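Local coordinates for Lmo0305 protein (Listeria monocytogenes, PDB 3PJ0), which belongs to the beta-eliminating lyase family of fold-type I enzymes and carries a covalently bound pyridoxal phosphate cofactor, at residues E144-E149 with W182-F187; L174-A179 with E193-L198. One frame throughout, in Å; residues are numbered along the deposited sequence.

Contact 1 of 2, residues E144-E149 with W182-F187; sequences ELPQRE and WEITPF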
ATOM      1  N   GLU A 144       5.202 -15.119  17.073  1.00  9.60           N
ATOM      2  CA  GLU A 144       3.823 -14.754  16.679  1.00  8.51           C
ATOM      3  C   GLU A 144       2.876 -15.127  17.838  1.00  9.00           C
ATOM      4  O   GLU A 144       2.756 -16.302  18.175  1.00  8.44           O
ATOM      5  CB  GLU A 144       3.435 -15.512  15.404  1.00  8.93           C
ATOM      6  CG  GLU A 144       2.071 -15.163  14.862  1.00  9.53           C
ATOM      7  CD  GLU A 144       1.612 -16.090  13.728  1.00 10.54           C
ATOM      8  OE1 GLU A 144       2.407 -16.372  12.789  1.00  8.30           O
ATOM      9  OE2 GLU A 144       0.450 -16.511  13.803  1.00 10.81           O
ATOM     10  N   LEU A 145       2.257 -14.113  18.461  1.00  8.32           N
ATOM     11  CA  LEU A 145       1.341 -14.303  19.586  1.00  9.05           C
ATOM     12  C   LEU A 145      -0.080 -13.950  19.130  1.00  9.02           C
ATOM     13  O   LEU A 145      -0.352 -12.800  18.789  1.00  9.96           O
ATOM     14  CB  LEU A 145       1.713 -13.413  20.778  1.00  8.71           C
ATOM     15  CG  LEU A 145       3.102 -13.524  21.356  1.00  9.37           C
ATOM     16  CD1 LEU A 145       3.382 -12.468  22.428  1.00  7.73           C
ATOM     17  CD2 LEU A 145       3.336 -14.926  21.927  1.00  8.59           C
ATOM     18  N   PRO A 146      -0.967 -14.950  19.038  1.00  8.55           N
ATOM     19  CA  PRO A 146      -0.792 -16.368  19.247  1.00  9.10           C
ATOM     20  C   PRO A 146      -0.356 -16.986  17.936  1.00  9.11           C
ATOM     21  O   PRO A 146      -0.353 -16.269  16.933  1.00  9.22           O
ATOM     22  CB  PRO A 146      -2.198 -16.821  19.617  1.00  9.73           C
ATOM     23  CG  PRO A 146      -3.061 -15.981  18.788  1.00 10.03           C
ATOM     24  CD  PRO A 146      -2.346 -14.650  18.610  1.00  9.26           C
ATOM     25  N   GLN A 147      -0.042 -18.279  17.912  1.00  9.06           N
ATOM     26  CA  GLN A 147       0.407 -18.940  16.683  1.00  9.30           C
ATOM     27  C   GLN A 147      -0.824 -19.393  15.926  1.00 10.37           C
ATOM     28  O   GLN A 147      -1.385 -20.466  16.183  1.00 10.07           O
ATOM     29  CB  GLN A 147       1.335 -20.125  16.978  1.00 10.00           C
ATOM     30  CG  GLN A 147       2.071 -20.611  15.744  1.00 10.18           C
ATOM     31  CD  GLN A 147       3.296 -19.751  15.414  1.00  8.02           C
ATOM     32  OE1 GLN A 147       4.194 -19.620  16.238  1.00 11.28           O
ATOM     33  NE2 GLN A 147       3.328 -19.157  14.213  1.00  9.37           N
ATOM     34  N   ARG A 148      -1.252 -18.554  14.999  1.00 10.55           N
ATOM     35  CA  ARG A 148      -2.517 -18.780  14.290  1.00 11.47           C
ATOM     36  C   ARG A 148      -2.653 -20.101  13.531  1.00 11.94           C
ATOM     37  O   ARG A 148      -3.706 -20.726  13.589  1.00 12.49           O
ATOM     38  CB  ARG A 148      -2.758 -17.624  13.325  1.00 12.08           C
ATOM     39  CG  ARG A 148      -4.041 -17.725  12.496  1.00 14.44           C
ATOM     40  CD  ARG A 148      -3.813 -18.353  11.098  1.00 16.40           C
ATOM     41  NE  ARG A 148      -5.021 -18.169  10.307  1.00 17.94           N
ATOM     42  CZ  ARG A 148      -5.117 -18.097   8.971  1.00 22.81           C
ATOM     43  NH1 ARG A 148      -4.063 -18.221   8.178  1.00 24.38           N
ATOM     44  NH2 ARG A 148      -6.312 -17.894   8.416  1.00 21.15           N
ATOM     45  N   GLU A 149      -1.604 -20.519  12.832  1.00 11.35           N
ATOM     46  CA  GLU A 149      -1.687 -21.727  11.997  1.00 12.02           C
ATOM     47  C   GLU A 149      -1.864 -23.015  12.794  1.00 11.85           C
ATOM     48  O   GLU A 149      -2.250 -24.042  12.234  1.00 11.34           O
ATOM     49  CB  GLU A 149      -0.486 -21.836  11.066  1.00 12.58           C
ATOM     50  CG  GLU A 149      -0.380 -20.674  10.100  1.00 13.76           C
ATOM     51  CD  GLU A 149      -1.386 -20.674   8.958  1.00 15.95           C
ATOM     52  OE1 GLU A 149      -1.896 -21.736   8.570  1.00 14.19           O
ATOM     53  OE2 GLU A 149      -1.625 -19.574   8.419  1.00 17.63           O
ATOM     54  N   TRP A 182      -4.022  -7.729  20.076  1.00  8.30           N
ATOM     55  CA  TRP A 182      -5.129  -7.182  20.844  1.00  9.16           C
ATOM     56  C   TRP A 182      -5.983  -8.305  21.449  1.00  9.40           C
ATOM     57  O   TRP A 182      -6.466  -8.211  22.569  1.00  9.77           O
ATOM     58  CB  TRP A 182      -6.009  -6.292  19.969  1.00  9.60           C
ATOM     59  CG  TRP A 182      -5.233  -5.328  19.055  1.00  9.33           C
ATOM     60  CD1 TRP A 182      -5.218  -5.364  17.692  1.00 12.66           C
ATOM     61  CD2 TRP A 182      -4.386  -4.231  19.427  1.00  9.67           C
ATOM     62  NE1 TRP A 182      -4.446  -4.350  17.187  1.00 12.56           N
ATOM     63  CE2 TRP A 182      -3.904  -3.651  18.225  1.00 11.68           C
ATOM     64  CE3 TRP A 182      -3.976  -3.686  20.646  1.00  9.12           C
ATOM     65  CZ2 TRP A 182      -3.021  -2.551  18.212  1.00 11.62           C
ATOM     66  CZ3 TRP A 182      -3.115  -2.596  20.631  1.00 12.30           C
ATOM     67  CH2 TRP A 182      -2.660  -2.034  19.414  1.00 11.11           C
ATOM     68  N   GLU A 183      -6.114  -9.380  20.684  1.00  9.36           N
ATOM     69  CA  GLU A 183      -6.923 -10.520  21.070  1.00  9.79           C
ATOM     70  C   GLU A 183      -6.385 -11.357  22.233  1.00 10.28           C
ATOM     71  O   GLU A 183      -7.150 -12.151  22.803  1.00  9.60           O
ATOM     72  CB  GLU A 183      -7.091 -11.458  19.863  1.00  9.65           C
ATOM     73  CG  GLU A 183      -7.826 -10.891  18.676  1.00 11.47           C
ATOM     74  CD  GLU A 183      -6.969 -10.209  17.622  1.00 12.00           C
ATOM     75  OE1 GLU A 183      -6.168  -9.328  17.961  1.00 10.52           O
ATOM     76  OE2 GLU A 183      -7.172 -10.526  16.423  1.00 11.07           O
ATOM     77  N   ILE A 184      -5.090 -11.231  22.557  1.00 10.43           N
ATOM     78  CA  ILE A 184      -4.477 -12.050  23.622  1.00 11.28           C
ATOM     79  C   ILE A 184      -4.332 -11.379  25.005  1.00 11.09           C
ATOM     80  O   ILE A 184      -4.044 -12.048  25.993  1.00 11.34           O
ATOM     81  CB  ILE A 184      -3.096 -12.626  23.175  1.00 11.87           C
ATOM     82  CG1 ILE A 184      -1.991 -11.551  23.115  1.00 13.00           C
ATOM     83  CG2 ILE A 184      -3.222 -13.346  21.846  1.00 12.72           C
ATOM     84  CD1 ILE A 184      -0.637 -12.071  22.740  1.00 12.10           C
ATOM     85  N   THR A 185      -4.567 -10.082  25.107  1.00 11.57           N
ATOM     86  CA  THR A 185      -4.416  -9.419  26.415  1.00 12.05           C
ATOM     87  C   THR A 185      -5.381  -9.982  27.470  1.00 13.06           C
ATOM     88  O   THR A 185      -4.999 -10.140  28.619  1.00 13.83           O
ATOM     89  CB  THR A 185      -4.462  -7.883  26.321  1.00 12.32           C
ATOM     90  OG1 THR A 185      -5.763  -7.440  25.946  1.00 13.58           O
ATOM     91  CG2 THR A 185      -3.443  -7.381  25.310  1.00 10.37           C
ATOM     92  N   PRO A 186      -6.622 -10.357  27.077  1.00 13.41           N
ATOM     93  CA  PRO A 186      -7.505 -10.937  28.137  1.00 13.00           C
ATOM     94  C   PRO A 186      -6.966 -12.227  28.798  1.00 12.68           C
ATOM     95  O   PRO A 186      -6.964 -12.342  30.041  1.00 12.82           O
ATOM     96  CB  PRO A 186      -8.824 -11.203  27.398  1.00 13.66           C
ATOM     97  CG  PRO A 186      -8.795 -10.248  26.219  1.00 14.19           C
ATOM     98  CD  PRO A 186      -7.339 -10.157  25.804  1.00 12.91           C
ATOM     99  N   PHE A 187      -6.443 -13.150  27.998  1.00 11.66           N
ATOM    100  CA  PHE A 187      -5.888 -14.403  28.515  1.00 11.98           C
ATOM    101  C   PHE A 187      -4.626 -14.177  29.337  1.00 11.62           C
ATOM    102  O   PHE A 187      -4.507 -14.685  30.429  1.00 10.87           O
ATOM    103  CB  PHE A 187      -5.574 -15.406  27.397  1.00 12.42           C
ATOM    104  CG  PHE A 187      -4.772 -16.580  27.862  1.00 12.66           C
ATOM    105  CD1 PHE A 187      -5.377 -17.607  28.559  1.00 14.64           C
ATOM    106  CD2 PHE A 187      -3.400 -16.619  27.680  1.00 11.51           C
ATOM    107  CE1 PHE A 187      -4.613 -18.689  29.039  1.00 15.72           C
ATOM    108  CE2 PHE A 187      -2.650 -17.683  28.147  1.00 15.10           C
ATOM    109  CZ  PHE A 187      -3.252 -18.719  28.841  1.00 14.69           C
TER
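Ile184 packs against Leu145 and Pro146 where a loop leaves the carboxyl end of a central strand in the large domain of a PLP-dependent, aminotransferase-like fold. Its two branches take separate partners. CD1 ends at the base of Leu145, 3.3 Å from CB, tighter than usual van der Waals contact, and the two side chains cross at about a right angle. CG2 sits over the face of the proline ring, on its N–CD side, with Pro146 CD 3.6 Å away. The rotamer explains the division: CG1 sits between the backbone N and the carbonyl carbon (chi1 72°), while CG2 is anti to the carbonyl carbon. The peptide bond before Pro146 is cis, and Leu145 and the proline ring both reach Ile184. All three residues are buried, and Ile195 of helix 192-196 touches both Leu145 and Ile184. Beyond the apolar patch the loop is held by polar groups: Arg148 bridges to Glu149 and, through NE, to Glu333. At the end of strand 140-144, Glu144 OE2 accepts the backbone N of Arg148 at 2.9 Å, from a position 35° above the carboxylate plane.

Contact 2 of 2, residues L174-A179 with E193-L198; sequences LHLDGA and EEICAL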
ATOM      1  N   LEU A 174      14.526  -9.400  19.366  1.00 11.54           N
ATOM      2  CA  LEU A 174      13.278 -10.154  19.479  1.00 11.01           C
ATOM      3  C   LEU A 174      12.198  -9.279  18.873  1.00 10.83           C
ATOM      4  O   LEU A 174      12.034  -8.120  19.291  1.00 11.09           O
ATOM      5  CB  LEU A 174      12.960 -10.499  20.946  1.00 11.65           C
ATOM      6  CG  LEU A 174      11.951 -11.649  21.195  1.00 13.94           C
ATOM      7  CD1 LEU A 174      12.467 -12.994  20.693  1.00 13.64           C
ATOM      8  CD2 LEU A 174      11.550 -11.747  22.699  1.00 12.51           C
ATOM      9  N   HIS A 175      11.501  -9.826  17.865  1.00  9.86           N
ATOM     10  CA  HIS A 175      10.447  -9.143  17.123  1.00  9.62           C
ATOM     11  C   HIS A 175       9.100  -9.836  17.297  1.00 10.12           C
ATOM     12  O   HIS A 175       9.001 -11.064  17.131  1.00 10.49           O
ATOM     13  CB  HIS A 175      10.751  -9.102  15.597  1.00  9.90           C
ATOM     14  CG  HIS A 175       9.621  -8.520  14.802  1.00  9.87           C
ATOM     15  ND1 HIS A 175       9.399  -7.161  14.729  1.00  9.96           N
ATOM     16  CD2 HIS A 175       8.623  -9.109  14.090  1.00  7.39           C
ATOM     17  CE1 HIS A 175       8.324  -6.938  13.997  1.00  8.04           C
ATOM     18  NE2 HIS A 175       7.818  -8.101  13.614  1.00  7.58           N
ATOM     19  N   LEU A 176       8.063  -9.045  17.602  1.00  9.59           N
ATOM     20  CA  LEU A 176       6.710  -9.555  17.786  1.00  9.24           C
ATOM     21  C   LEU A 176       5.827  -9.410  16.565  1.00  8.60           C
ATOM     22  O   LEU A 176       5.592  -8.298  16.107  1.00  7.68           O
ATOM     23  CB  LEU A 176       6.017  -8.844  18.972  1.00  9.39           C
ATOM     24  CG  LEU A 176       4.522  -9.137  19.233  1.00 10.17           C
ATOM     25  CD1 LEU A 176       4.315 -10.640  19.436  1.00  9.26           C
ATOM     26  CD2 LEU A 176       3.991  -8.351  20.442  1.00 10.52           C
ATOM     27  N   ASP A 177       5.409 -10.550  15.997  1.00  8.37           N
ATOM     28  CA  ASP A 177       4.376 -10.578  14.994  1.00  8.23           C
ATOM     29  C   ASP A 177       3.105 -10.525  15.841  1.00  8.71           C
ATOM     30  O   ASP A 177       2.626 -11.532  16.365  1.00  8.96           O
ATOM     31  CB  ASP A 177       4.422 -11.821  14.063  1.00  9.15           C
ATOM     32  CG  ASP A 177       3.310 -11.796  13.019  1.00  9.71           C
ATOM     33  OD1 ASP A 177       2.281 -11.133  13.273  1.00  8.98           O
ATOM     34  OD2 ASP A 177       3.478 -12.399  11.932  1.00 10.00           O
ATOM     35  N   GLY A 178       2.602  -9.314  16.008  1.00  7.31           N
ATOM     36  CA  GLY A 178       1.440  -9.037  16.798  1.00  8.01           C
ATOM     37  C   GLY A 178       0.218  -8.754  15.955  1.00  7.54           C
ATOM     38  O   GLY A 178      -0.624  -7.924  16.336  1.00  7.24           O
ATOM     39  N   ALA A 179       0.096  -9.456  14.826  1.00  7.56           N
ATOM     40  CA  ALA A 179      -1.070  -9.347  13.972  1.00  8.49           C
ATOM     41  C   ALA A 179      -2.360  -9.500  14.800  1.00  9.18           C
ATOM     42  O   ALA A 179      -3.385  -8.846  14.514  1.00  9.60           O
ATOM     43  CB  ALA A 179      -1.025 -10.425  12.882  1.00  7.92           C
ATOM     44  N   GLU A 193       1.255  -2.959  26.234  1.00 11.15           N
ATOM     45  CA  GLU A 193       2.569  -2.432  26.613  1.00 11.05           C
ATOM     46  C   GLU A 193       3.414  -3.480  27.329  1.00 11.38           C
ATOM     47  O   GLU A 193       4.599  -3.644  27.036  1.00 11.56           O
ATOM     48  CB  GLU A 193       2.419  -1.176  27.487  1.00 12.11           C
ATOM     49  CG  GLU A 193       3.725  -0.621  27.990  1.00 14.47           C
ATOM     50  CD  GLU A 193       3.593   0.741  28.679  1.00 20.87           C
ATOM     51  OE1 GLU A 193       2.466   1.194  28.952  1.00 23.09           O
ATOM     52  OE2 GLU A 193       4.646   1.352  28.950  1.00 24.24           O
ATOM     53  N   GLU A 194       2.815  -4.177  28.287  1.00 10.80           N
ATOM     54  CA  GLU A 194       3.539  -5.204  29.045  1.00 11.23           C
ATOM     55  C   GLU A 194       4.071  -6.299  28.145  1.00 10.98           C
ATOM     56  O   GLU A 194       5.232  -6.670  28.255  1.00 12.04           O
ATOM     57  CB  GLU A 194       2.669  -5.819  30.142  1.00 12.20           C
ATOM     58  CG  GLU A 194       2.508  -4.931  31.334  1.00 13.10           C
ATOM     59  CD  GLU A 194       1.693  -5.580  32.427  1.00 13.82           C
ATOM     60  OE1 GLU A 194       0.454  -5.695  32.269  1.00 15.06           O
ATOM     61  OE2 GLU A 194       2.296  -5.999  33.426  1.00 15.23           O
ATOM     62  N   ILE A 195       3.236  -6.786  27.229  1.00  9.21           N
ATOM     63  CA  ILE A 195       3.640  -7.835  26.299  1.00  9.16           C
ATOM     64  C   ILE A 195       4.752  -7.324  25.366  1.00  9.20           C
ATOM     65  O   ILE A 195       5.782  -7.977  25.186  1.00  9.29           O
ATOM     66  CB  ILE A 195       2.412  -8.335  25.469  1.00  9.03           C
ATOM     67  CG1 ILE A 195       1.374  -8.994  26.383  1.00 10.55           C
ATOM     68  CG2 ILE A 195       2.790  -9.367  24.388  1.00  8.06           C
ATOM     69  CD1 ILE A 195       0.002  -9.181  25.691  1.00  8.67           C
ATOM     70  N   CYS A 196       4.545  -6.134  24.809  1.00  9.19           N
ATOM     71  CA  CYS A 196       5.510  -5.554  23.877  1.00 10.04           C
ATOM     72  C   CYS A 196       6.848  -5.166  24.517  1.00 10.59           C
ATOM     73  O   CYS A 196       7.863  -5.046  23.797  1.00 10.07           O
ATOM     74  CB  CYS A 196       4.922  -4.338  23.185  1.00  9.32           C
ATOM     75  SG  CYS A 196       3.576  -4.737  22.055  1.00 10.75           S
ATOM     76  N   ALA A 197       6.845  -4.955  25.837  1.00 10.83           N
ATOM     77  CA  ALA A 197       8.067  -4.589  26.577  1.00 11.24           C
ATOM     78  C   ALA A 197       9.160  -5.659  26.511  1.00 11.86           C
ATOM     79  O   ALA A 197      10.334  -5.371  26.806  1.00 11.92           O
ATOM     80  CB  ALA A 197       7.755  -4.263  28.052  1.00 11.58           C
ATOM     81  N   LEU A 198       8.775  -6.886  26.167  1.00 10.59           N
ATOM     82  CA  LEU A 198       9.736  -7.977  26.096  1.00 11.29           C
ATOM     83  C   LEU A 198      10.410  -8.053  24.719  1.00 10.52           C
ATOM     84  O   LEU A 198      11.300  -8.884  24.521  1.00 11.09           O
ATOM     85  CB  LEU A 198       9.027  -9.306  26.374  1.00 10.73           C
ATOM     86  CG  LEU A 198       8.364  -9.489  27.737  1.00 11.94           C
ATOM     87  CD1 LEU A 198       7.660 -10.877  27.749  1.00 12.33           C
ATOM     88  CD2 LEU A 198       9.401  -9.382  28.820  1.00 13.75           C
TER
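Leu176, Leu198 and Leu174 bury the most surface where strand 173-178 of the central mixed sheet meets the end of helix 192-196. Leu176 gives the largest share. With CG anti to the backbone N (chi1 174°), its branched end extends to the helix, and CD2 alone makes the two apolar contacts, lying 4.0 Å from Cys196 SG and 4.2 Å from Ile195 CG2. Two residues back on the same face of the strand, Leu174 meets backbone instead: its CD2 is 3.4 Å from Leu198 O. That oxygen takes its hydrogen bond from Ser164 OG, and the methyl only packs against it. The side chain of Leu198 stays farther from the strand and packs on Phe157 and Leu160 of helix 157-170. Asp177 closes an Asx turn, its OD1 accepting the N of Ala179 at 3.2 Å, and its OD2 is hydrogen-bonded to N1 of the cofactor-bearing residue at position 208, the aspartate-pyridine pairing of fold-type I enzymes. Between strand and helix the chemistry is apolar: leucine methyls of the strand meet Cys196 SG, Ile195 CG2 and a carbonyl oxygen, so the contact rests on nondirectional van der Waals packing.

Overall arrangement
The centres of contacts 1 and 2 lie about 11 Å apart in one large domain, and their segments alternate along the chain: 144-149, 174-179, 182-187, 193-198. Strands 140-144 and 173-178 are parallel neighbours in the seven-stranded mixed sheet, and helices 185-188 and 192-196 follow the second of them before the chain re-enters the sheet at strand 201-205. The contacts join directly: Leu145 CD1 is 3.6 Å from Leu176 CD1 and 3.7 Å from Ile195 CG2. Apolar contacts thus run on from Leu145, in the loop after strand 140-144, to Ile195 of helix 192-196 and to Leu176 of the strand whose Asp177 is hydrogen-bonded to the cofactor's N1.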